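Local coordinates for protein beta-N-acetylhexosaminidase (Arthrobacter aurescens, PDB 3RCN) that probably hydrolyses terminal non-reducing N-acetyl-D-hexosamine residues from N-acetyl-beta-D-hexosaminides, as a member of glycoside hydrolase family 20, at residues H8-A13 with L105-G110; A98-Q103 with G139-M144; I478-W483 with L495-G500. All coordinates share one frame; numbering follows the deposited sequence.

Interaction 1: residues H8-A13 with L105-G110; sequences HQLIPA and LLQLLG
With CG beside its backbone N (chi1 -63°) and the chain extended beyond it, Q107 reaches from helix 95-109 across to L10 and I11, where its amide meets the backbone of the loop before strand 16-26. The amide pairs with both polar backbone atoms of one residue. Q107 NE2 gives a hydrogen bond of 2.8 Å to I11 O, with the donor tilted from the carbonyl plane, while Q107 OE1 accepts from I11 N at 3.2 Å. In this second bond I11 N lies in the carbonyl plane of the amide, on a lone pair of OE1, but the N-H...O angle is bent, at 136°. Two bonds of opposite polarity thus set which end of the amide is oxygen and hold the group against rotation, and they satisfy the N-H and C=O of a buried residue just before the cis peptide bond to P12. L10 supplies the apolar part. Its side chain crosses that of Q107 obliquely, and L10 CD2 lies 3.6 Å from Q107 CB, close to where the glutamine leaves the helix. L10 CD2 is also 4.3 Å from L108 CD2, so the leucine touches two successive helix residues. An alanine in place of Q107 would probably leave I11 N and I11 O without their mates across the contact and open a gap beside L10. The side chains of L108 and L109 pack on strand 125-134, while Q107 also touches R505 of helix 491-508. The arrangement, a side-chain amide bonded to both the N-H and the C=O of one loop residue, here joins the loop before strand 16-26 to the C-terminal part of helix 95-109 in the N-terminal alpha/beta domain.

Interaction 2: residues A98-Q103 with G139-M144; sequences AFYGAQ and GYRGTM
Y100 and R141 extend toward each other from helix 95-109 and strand 140-146, meeting only at the ends of long side chains. The backbones stay well apart: the nearest CA atoms across the contact, Y100 CA and G139 CA, are separated by 13.3 Å. The ring of Y100 and the guanidinium of R141 stand almost perpendicular, their planes 82° apart, so this is not a parallel stack. Y100 OH comes to the edge of the guanidinium, near its plane, and lies 3.3 Å from R141 NH1. That nitrogen is the arginine atom that does the touching, and it is also 3.6 Å from Y100 CZ and 3.6 Å from Y100 CE2, leaning obliquely on the phenol end of the ring. R141 gets there by a turn part-way along its chain: it runs extended through chi2, then bends at chi3 (-65°), which swings the guanidinium toward the helix. The polar end of R141 is held chiefly by other residues. R141 NH2 binds F138 O and forms a salt bridge with E78 OE1, and R141 NE donates to K168 O. With these bonds its rotation is largely fixed, and the carboxylate would be expected to offset the charge of the buried guanidinium. W483 packs against both: its ring meets that of Y100 edge-to-face and it touches R141. Strand 140-146 belongs to the parallel barrel of the catalytic domain and runs between strands 171-178 and 449-456, with which it shares backbone hydrogen bonds. Helix 95-109 belongs to the N-terminal domain, where A98 and A102 pack on helix 39-53. F99 and Q103, on the same helix, reach A165 of barrel helix 154-166, so the contact lies within the interface between the two domains.

Interaction 3: residues I478-W483 with L495-G500; sequences ISEVFW and LTRLTG
An end-on, two-pronged salt bridge joins two helices late in the chain, E480 on helix 474-483 and R497 on helix 491-508. Each terminal nitrogen of the arginine serves one carboxylate oxygen. R497 NH2 donates to E480 OE2 at 2.8 Å, and R497 NH1 to E480 OE1 at a longer 3.3 Å. Both oxygens use their syn lone pairs, and the carboxylate and guanidinium planes are only 11° apart, so the paired groups lie nearly flat with each other, although the two side chains cross at about a right angle. E480 projects with CG anti to its own N (chi1 -179°), while R497 bends at chi3 to present its end. Further bonds grip both charges in this buried place: E480 OE2 also takes the hydroxyl of Y432, E480 OE1 takes A13 N, and R497 NE pairs with E493. The opposite charges and added bonds are likely to keep both groups ionised and to limit their rotation. The N-terminal segment runs beside the pair, A13 touching R497, while Y432 of the short helix 428-432 borders it and, further along helix 474-483, F482 and W483 pack on R141 of strand 140-146.

Overall arrangement
The three contacts lie around the seam between the N-terminal alpha/beta domain and the catalytic barrel. Interactions 1 and 2 share helix 95-109, their centres 14 Å apart, and their segments alternate along the chain; interaction 3 follows both in sequence. It is 11 Å from interaction 1, centre to centre, and touches it directly through A13 and E480. Interaction 2, its centre 15 Å from that of interaction 3, meets it through W483, which packs on Y100 and R141. Helix 95-109 is thus tied at one end to the leading loop and, further back, meets the barrel strand through Y100, while helices 474-483 and 491-508 close the group from the C-terminal side.

Interaction 1: residues H8-A13 with L105-G110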
loop_
_atom_site.group_PDB
_atom_site.type_symbol
_atom_site.label_atom_id
_atom_site.label_comp_id
_atom_site.label_asym_id
_atom_site.label_seq_id
_atom_site.Cartn_x
_atom_site.Cartn_y
_atom_site.Cartn_z
ATOM N N HIS A 8 20.402 24.322 -5.125
ATOM C CA HIS A 8 19.128 23.702 -4.793
ATOM C C HIS A 8 19.336 22.207 -4.845
ATOM O O HIS A 8 20.251 21.727 -5.511
ATOM C CB HIS A 8 18.049 24.078 -5.802
ATOM C CG HIS A 8 18.136 23.305 -7.077
ATOM N ND1 HIS A 8 18.595 23.855 -8.251
ATOM C CD2 HIS A 8 17.850 22.008 -7.353
ATOM C CE1 HIS A 8 18.575 22.937 -9.203
ATOM N NE2 HIS A 8 18.135 21.806 -8.680
ATOM N N GLN A 9 18.557 21.481 -4.058
ATOM C CA GLN A 9 18.511 20.020 -4.124
ATOM C C GLN A 9 17.369 19.311 -4.870
ATOM O O GLN A 9 17.192 18.104 -4.719
ATOM C CB GLN A 9 18.921 19.384 -2.808
ATOM C CG GLN A 9 20.344 19.816 -2.482
ATOM C CD GLN A 9 20.866 19.247 -1.195
ATOM O OE1 GLN A 9 20.215 19.327 -0.142
ATOM N NE2 GLN A 9 22.054 18.666 -1.261
ATOM N N LEU A 10 16.534 20.090 -5.559
ATOM C CA LEU A 10 15.399 19.581 -6.345
ATOM C C LEU A 10 15.719 18.511 -7.389
ATOM O O LEU A 10 16.655 18.659 -8.176
ATOM C CB LEU A 10 14.735 20.746 -7.068
ATOM C CG LEU A 10 14.399 21.934 -6.177
ATOM C CD1 LEU A 10 14.053 23.105 -7.034
ATOM C CD2 LEU A 10 13.242 21.580 -5.250
ATOM N N ILE A 11 14.931 17.440 -7.407
ATOM C CA ILE A 11 14.946 16.526 -8.541
ATOM C C ILE A 11 13.509 16.270 -8.978
ATOM O O ILE A 11 12.650 15.989 -8.141
ATOM C CB ILE A 11 15.547 15.169 -8.120
ATOM C CG1 ILE A 11 17.049 15.284 -7.882
ATOM C CG2 ILE A 11 15.269 14.100 -9.143
ATOM C CD1 ILE A 11 17.650 14.036 -7.300
ATOM N N PRO A 12 13.252 16.285 -10.297
ATOM C CA PRO A 12 14.150 16.696 -11.394
ATOM C C PRO A 12 14.579 18.161 -11.260
ATOM O O PRO A 12 13.786 18.985 -10.831
ATOM C CB PRO A 12 13.264 16.579 -12.646
ATOM C CG PRO A 12 12.045 15.812 -12.217
ATOM C CD PRO A 12 11.872 16.063 -10.761
ATOM N N ALA A 13 15.807 18.484 -11.645
ATOM C CA ALA A 13 16.277 19.869 -11.618
ATOM C C ALA A 13 15.455 20.740 -12.558
ATOM O O ALA A 13 15.272 20.387 -13.716
ATOM C CB ALA A 13 17.746 19.929 -12.012
ATOM N N LEU A 105 7.067 22.861 -4.886
ATOM C CA LEU A 105 6.840 23.493 -3.599
ATOM C C LEU A 105 7.094 22.488 -2.480
ATOM O O LEU A 105 7.869 22.744 -1.570
ATOM C CB LEU A 105 5.407 24.003 -3.508
ATOM C CG LEU A 105 5.153 24.878 -2.292
ATOM C CD1 LEU A 105 5.895 26.182 -2.508
ATOM C CD2 LEU A 105 3.665 25.116 -2.081
ATOM N N LEU A 106 6.442 21.334 -2.557
ATOM C CA LEU A 106 6.618 20.317 -1.532
ATOM C C LEU A 106 8.084 19.991 -1.311
ATOM O O LEU A 106 8.526 19.884 -0.165
ATOM C CB LEU A 106 5.844 19.054 -1.870
ATOM C CG LEU A 106 4.332 19.227 -1.834
ATOM C CD1 LEU A 106 3.684 17.863 -1.847
ATOM C CD2 LEU A 106 3.891 20.019 -0.613
ATOM N N GLN A 107 8.840 19.830 -2.398
ATOM C CA GLN A 107 10.278 19.613 -2.271
ATOM C C GLN A 107 10.964 20.768 -1.536
ATOM O O GLN A 107 11.856 20.538 -0.718
ATOM C CB GLN A 107 10.934 19.375 -3.625
ATOM C CG GLN A 107 10.449 18.123 -4.329
ATOM C CD GLN A 107 11.446 17.603 -5.343
ATOM O OE1 GLN A 107 12.426 18.275 -5.677
ATOM N NE2 GLN A 107 11.210 16.393 -5.828
ATOM N N LEU A 108 10.540 22.001 -1.813
ATOM C CA LEU A 108 11.082 23.178 -1.119
ATOM C C LEU A 108 10.815 23.197 0.408
ATOM O O LEU A 108 11.632 23.711 1.187
ATOM C CB LEU A 108 10.568 24.473 -1.764
ATOM C CG LEU A 108 11.190 24.921 -3.084
ATOM C CD1 LEU A 108 10.504 26.181 -3.555
ATOM C CD2 LEU A 108 12.691 25.155 -2.955
ATOM N N LEU A 109 9.678 22.641 0.827
ATOM C CA LEU A 109 9.332 22.565 2.243
ATOM C C LEU A 109 10.084 21.462 2.988
ATOM O O LEU A 109 10.212 21.524 4.212
ATOM C CB LEU A 109 7.825 22.374 2.429
ATOM C CG LEU A 109 6.946 23.525 1.943
ATOM C CD1 LEU A 109 5.543 23.049 1.617
ATOM C CD2 LEU A 109 6.903 24.666 2.944
ATOM N N GLY A 110 10.575 20.467 2.256
ATOM C CA GLY A 110 11.316 19.358 2.842
ATOM C C GLY A 110 10.538 18.052 2.903
ATOM O O GLY A 110 9.322 18.052 2.703
#

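Interaction 2: residues A98-Q103 with G139-M144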
loop_
_atom_site.group_PDB
_atom_site.type_symbol
_atom_site.label_atom_id
_atom_site.label_comp_id
_atom_site.label_asym_id
_atom_site.label_seq_id
_atom_site.Cartn_x
_atom_site.Cartn_y
_atom_site.Cartn_z
ATOM N N ALA A 98 0.417 23.885 -12.985
ATOM C CA ALA A 98 0.200 24.248 -11.593
ATOM C C ALA A 98 0.498 23.054 -10.693
ATOM O O ALA A 98 1.032 23.203 -9.602
ATOM C CB ALA A 98 -1.236 24.722 -11.392
ATOM N N PHE A 99 0.149 21.866 -11.168
ATOM C CA PHE A 99 0.391 20.656 -10.413
ATOM C C PHE A 99 1.886 20.490 -10.197
ATOM O O PHE A 99 2.334 20.255 -9.079
ATOM C CB PHE A 99 -0.193 19.438 -11.148
ATOM C CG PHE A 99 0.044 18.139 -10.441
ATOM C CD1 PHE A 99 -0.744 17.770 -9.358
ATOM C CD2 PHE A 99 1.062 17.288 -10.845
ATOM C CE1 PHE A 99 -0.526 16.565 -8.691
ATOM C CE2 PHE A 99 1.290 16.079 -10.181
ATOM C CZ PHE A 99 0.490 15.716 -9.109
ATOM N N TYR A 100 2.663 20.618 -11.270
ATOM C CA TYR A 100 4.106 20.430 -11.172
ATOM C C TYR A 100 4.744 21.500 -10.284
ATOM O O TYR A 100 5.701 21.226 -9.562
ATOM C CB TYR A 100 4.746 20.351 -12.564
ATOM C CG TYR A 100 4.263 19.143 -13.333
ATOM C CD1 TYR A 100 4.087 17.918 -12.689
ATOM C CD2 TYR A 100 3.934 19.228 -14.681
ATOM C CE1 TYR A 100 3.628 16.789 -13.375
ATOM C CE2 TYR A 100 3.456 18.100 -15.383
ATOM C CZ TYR A 100 3.306 16.892 -14.714
ATOM O OH TYR A 100 2.846 15.791 -15.379
ATOM N N GLY A 101 4.194 22.708 -10.315
ATOM C CA GLY A 101 4.665 23.761 -9.437
ATOM C C GLY A 101 4.481 23.345 -7.985
ATOM O O GLY A 101 5.393 23.482 -7.183
ATOM N N ALA A 102 3.290 22.839 -7.673
ATOM C CA ALA A 102 2.959 22.278 -6.375
ATOM C C ALA A 102 3.979 21.252 -5.906
ATOM O O ALA A 102 4.392 21.274 -4.742
ATOM C CB ALA A 102 1.563 21.650 -6.403
ATOM N N GLN A 103 4.381 20.349 -6.795
ATOM C CA GLN A 103 5.378 19.344 -6.428
ATOM C C GLN A 103 6.692 20.013 -6.075
ATOM O O GLN A 103 7.312 19.690 -5.069
ATOM C CB GLN A 103 5.590 18.322 -7.537
ATOM C CG GLN A 103 4.333 17.570 -7.898
ATOM C CD GLN A 103 4.016 16.434 -6.947
ATOM O OE1 GLN A 103 4.794 16.111 -6.052
ATOM N NE2 GLN A 103 2.865 15.813 -7.147
ATOM N N GLY A 139 7.513 15.761 -23.820
ATOM C CA GLY A 139 6.104 15.857 -23.498
ATOM C C GLY A 139 5.540 14.528 -23.035
ATOM O O GLY A 139 4.495 14.485 -22.397
ATOM N N TYR A 140 6.208 13.438 -23.402
ATOM C CA TYR A 140 5.777 12.120 -22.987
ATOM C C TYR A 140 6.884 11.541 -22.115
ATOM O O TYR A 140 7.953 11.183 -22.626
ATOM C CB TYR A 140 5.530 11.278 -24.245
ATOM C CG TYR A 140 5.148 9.827 -24.026
ATOM C CD1 TYR A 140 3.951 9.320 -24.530
ATOM C CD2 TYR A 140 5.997 8.953 -23.352
ATOM C CE1 TYR A 140 3.608 7.978 -24.364
ATOM C CE2 TYR A 140 5.656 7.615 -23.174
ATOM C CZ TYR A 140 4.455 7.136 -23.680
ATOM O OH TYR A 140 4.103 5.814 -23.497
ATOM N N ARG A 141 6.639 11.475 -20.801
ATOM C CA ARG A 141 7.626 10.943 -19.871
ATOM C C ARG A 141 6.985 9.767 -19.146
ATOM O O ARG A 141 6.187 9.937 -18.218
ATOM C CB ARG A 141 8.010 12.054 -18.894
ATOM C CG ARG A 141 8.314 13.381 -19.607
ATOM C CD ARG A 141 8.619 14.556 -18.677
ATOM N NE ARG A 141 7.477 14.930 -17.848
ATOM C CZ ARG A 141 6.383 15.555 -18.285
ATOM N NH1 ARG A 141 5.399 15.857 -17.438
ATOM N NH2 ARG A 141 6.261 15.883 -19.563
ATOM N N GLY A 142 7.395 8.572 -19.548
ATOM C CA GLY A 142 6.646 7.386 -19.214
ATOM C C GLY A 142 7.249 6.450 -18.206
ATOM O O GLY A 142 8.441 6.500 -17.927
ATOM N N THR A 143 6.419 5.536 -17.727
ATOM C CA THR A 143 6.872 4.349 -17.034
ATOM C C THR A 143 5.885 3.256 -17.374
ATOM O O THR A 143 4.665 3.468 -17.377
ATOM C CB THR A 143 6.877 4.521 -15.493
ATOM O OG1 THR A 143 7.812 5.539 -15.118
ATOM C CG2 THR A 143 7.269 3.225 -14.829
HETATM N N MSE A 144 6.410 2.074 -17.634
HETATM C CA MSE A 144 5.558 0.922 -17.817
HETATM C C MSE A 144 5.607 0.050 -16.584
HETATM O O MSE A 144 6.645 -0.115 -15.955
HETATM C CB MSE A 144 5.998 0.114 -19.013
HETATM C CG MSE A 144 4.939 -0.829 -19.482
HETATM SE SE MSE A 144 5.730 -2.470 -20.111
HETATM C CE MSE A 144 6.190 -3.180 -18.357
#

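Interaction 3: residues I478-W483 with L495-G500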
loop_
_atom_site.group_PDB
_atom_site.type_symbol
_atom_site.label_atom_id
_atom_site.label_comp_id
_atom_site.label_asym_id
_atom_site.label_seq_id
_atom_site.Cartn_x
_atom_site.Cartn_y
_atom_site.Cartn_z
ATOM N N ILE A 478 16.237 8.950 -14.224
ATOM C CA ILE A 478 15.449 8.943 -15.447
ATOM C C ILE A 478 14.434 10.090 -15.488
ATOM O O ILE A 478 14.276 10.738 -16.517
ATOM C CB ILE A 478 14.766 7.570 -15.649
ATOM C CG1 ILE A 478 15.783 6.560 -16.176
ATOM C CG2 ILE A 478 13.623 7.666 -16.620
ATOM C CD1 ILE A 478 15.527 5.134 -15.752
ATOM N N SER A 479 13.753 10.357 -14.380
ATOM C CA SER A 479 12.768 11.440 -14.374
ATOM C C SER A 479 13.432 12.768 -14.723
ATOM O O SER A 479 12.800 13.638 -15.326
ATOM C CB SER A 479 12.031 11.546 -13.029
ATOM O OG SER A 479 12.839 12.138 -12.015
ATOM N N GLU A 480 14.704 12.918 -14.346
ATOM C CA GLU A 480 15.453 14.134 -14.659
ATOM C C GLU A 480 15.818 14.185 -16.145
ATOM O O GLU A 480 15.685 15.218 -16.806
ATOM C CB GLU A 480 16.710 14.253 -13.793
ATOM C CG GLU A 480 17.494 15.524 -14.070
ATOM C CD GLU A 480 18.218 16.085 -12.850
ATOM O OE1 GLU A 480 17.549 16.347 -11.830
ATOM O OE2 GLU A 480 19.451 16.279 -12.921
ATOM N N VAL A 481 16.284 13.056 -16.662
ATOM C CA VAL A 481 16.588 12.946 -18.077
ATOM C C VAL A 481 15.366 13.341 -18.913
ATOM O O VAL A 481 15.503 14.039 -19.908
ATOM C CB VAL A 481 17.072 11.521 -18.441
ATOM C CG1 VAL A 481 17.190 11.352 -19.949
ATOM C CG2 VAL A 481 18.399 11.202 -17.738
ATOM N N PHE A 482 14.172 12.927 -18.489
ATOM C CA PHE A 482 12.940 13.244 -19.225
ATOM C C PHE A 482 12.451 14.679 -19.050
ATOM O O PHE A 482 11.885 15.256 -19.975
ATOM C CB PHE A 482 11.792 12.311 -18.828
ATOM C CG PHE A 482 12.036 10.869 -19.157
ATOM C CD1 PHE A 482 13.222 10.468 -19.743
ATOM C CD2 PHE A 482 11.068 9.911 -18.874
ATOM C CE1 PHE A 482 13.442 9.131 -20.047
ATOM C CE2 PHE A 482 11.281 8.578 -19.166
ATOM C CZ PHE A 482 12.472 8.185 -19.757
ATOM N N TRP A 483 12.526 15.187 -17.825
ATOM C CA TRP A 483 12.107 16.554 -17.525
ATOM C C TRP A 483 13.100 17.695 -17.802
ATOM O O TRP A 483 12.767 18.673 -18.478
ATOM C CB TRP A 483 11.614 16.650 -16.068
ATOM C CG TRP A 483 11.100 17.999 -15.751
ATOM C CD1 TRP A 483 11.832 19.091 -15.393
ATOM C CD2 TRP A 483 9.741 18.431 -15.821
ATOM N NE1 TRP A 483 11.007 20.173 -15.205
ATOM C CE2 TRP A 483 9.717 19.794 -15.466
ATOM C CE3 TRP A 483 8.541 17.799 -16.150
ATOM C CZ2 TRP A 483 8.542 20.535 -15.427
ATOM C CZ3 TRP A 483 7.374 18.533 -16.114
ATOM C CH2 TRP A 483 7.382 19.889 -15.755
ATOM N N LEU A 495 24.463 13.303 -7.942
ATOM C CA LEU A 495 24.599 12.434 -6.772
ATOM C C LEU A 495 24.415 13.183 -5.470
ATOM O O LEU A 495 23.731 12.715 -4.560
ATOM C CB LEU A 495 25.972 11.776 -6.749
ATOM C CG LEU A 495 26.069 10.424 -7.432
ATOM C CD1 LEU A 495 27.380 9.767 -7.040
ATOM C CD2 LEU A 495 24.886 9.566 -7.024
ATOM N N THR A 496 25.054 14.343 -5.388
ATOM C CA THR A 496 24.998 15.171 -4.197
ATOM C C THR A 496 23.566 15.614 -3.912
ATOM O O THR A 496 23.163 15.716 -2.763
ATOM C CB THR A 496 25.945 16.393 -4.307
ATOM O OG1 THR A 496 25.369 17.389 -5.162
ATOM C CG2 THR A 496 27.300 15.966 -4.871
ATOM N N ARG A 497 22.786 15.874 -4.951
ATOM C CA ARG A 497 21.376 16.159 -4.722
ATOM C C ARG A 497 20.602 14.897 -4.305
ATOM O O ARG A 497 19.727 14.951 -3.429
ATOM C CB ARG A 497 20.753 16.830 -5.941
ATOM C CG ARG A 497 21.270 18.236 -6.140
ATOM C CD ARG A 497 20.600 18.918 -7.315
ATOM N NE ARG A 497 21.051 18.371 -8.589
ATOM C CZ ARG A 497 20.237 17.981 -9.564
ATOM N NH1 ARG A 497 18.922 18.084 -9.400
ATOM N NH2 ARG A 497 20.736 17.494 -10.699
ATOM N N LEU A 498 20.944 13.765 -4.918
ATOM C CA LEU A 498 20.266 12.502 -4.645
ATOM C C LEU A 498 20.458 12.101 -3.192
ATOM O O LEU A 498 19.494 11.940 -2.437
ATOM C CB LEU A 498 20.800 11.399 -5.567
ATOM C CG LEU A 498 20.111 10.043 -5.440
ATOM C CD1 LEU A 498 18.701 10.115 -5.991
ATOM C CD2 LEU A 498 20.895 8.971 -6.155
ATOM N N THR A 499 21.719 11.974 -2.800
ATOM C CA THR A 499 22.067 11.581 -1.443
ATOM C C THR A 499 21.753 12.688 -0.438
ATOM O O THR A 499 21.274 12.414 0.658
ATOM C CB THR A 499 23.547 11.223 -1.356
ATOM O OG1 THR A 499 24.323 12.390 -1.634
ATOM C CG2 THR A 499 23.887 10.155 -2.383
ATOM N N GLY A 500 22.005 13.936 -0.825
ATOM C CA GLY A 500 21.760 15.083 0.032
ATOM C C GLY A 500 20.313 15.282 0.455
ATOM O O GLY A 500 20.048 15.553 1.621
#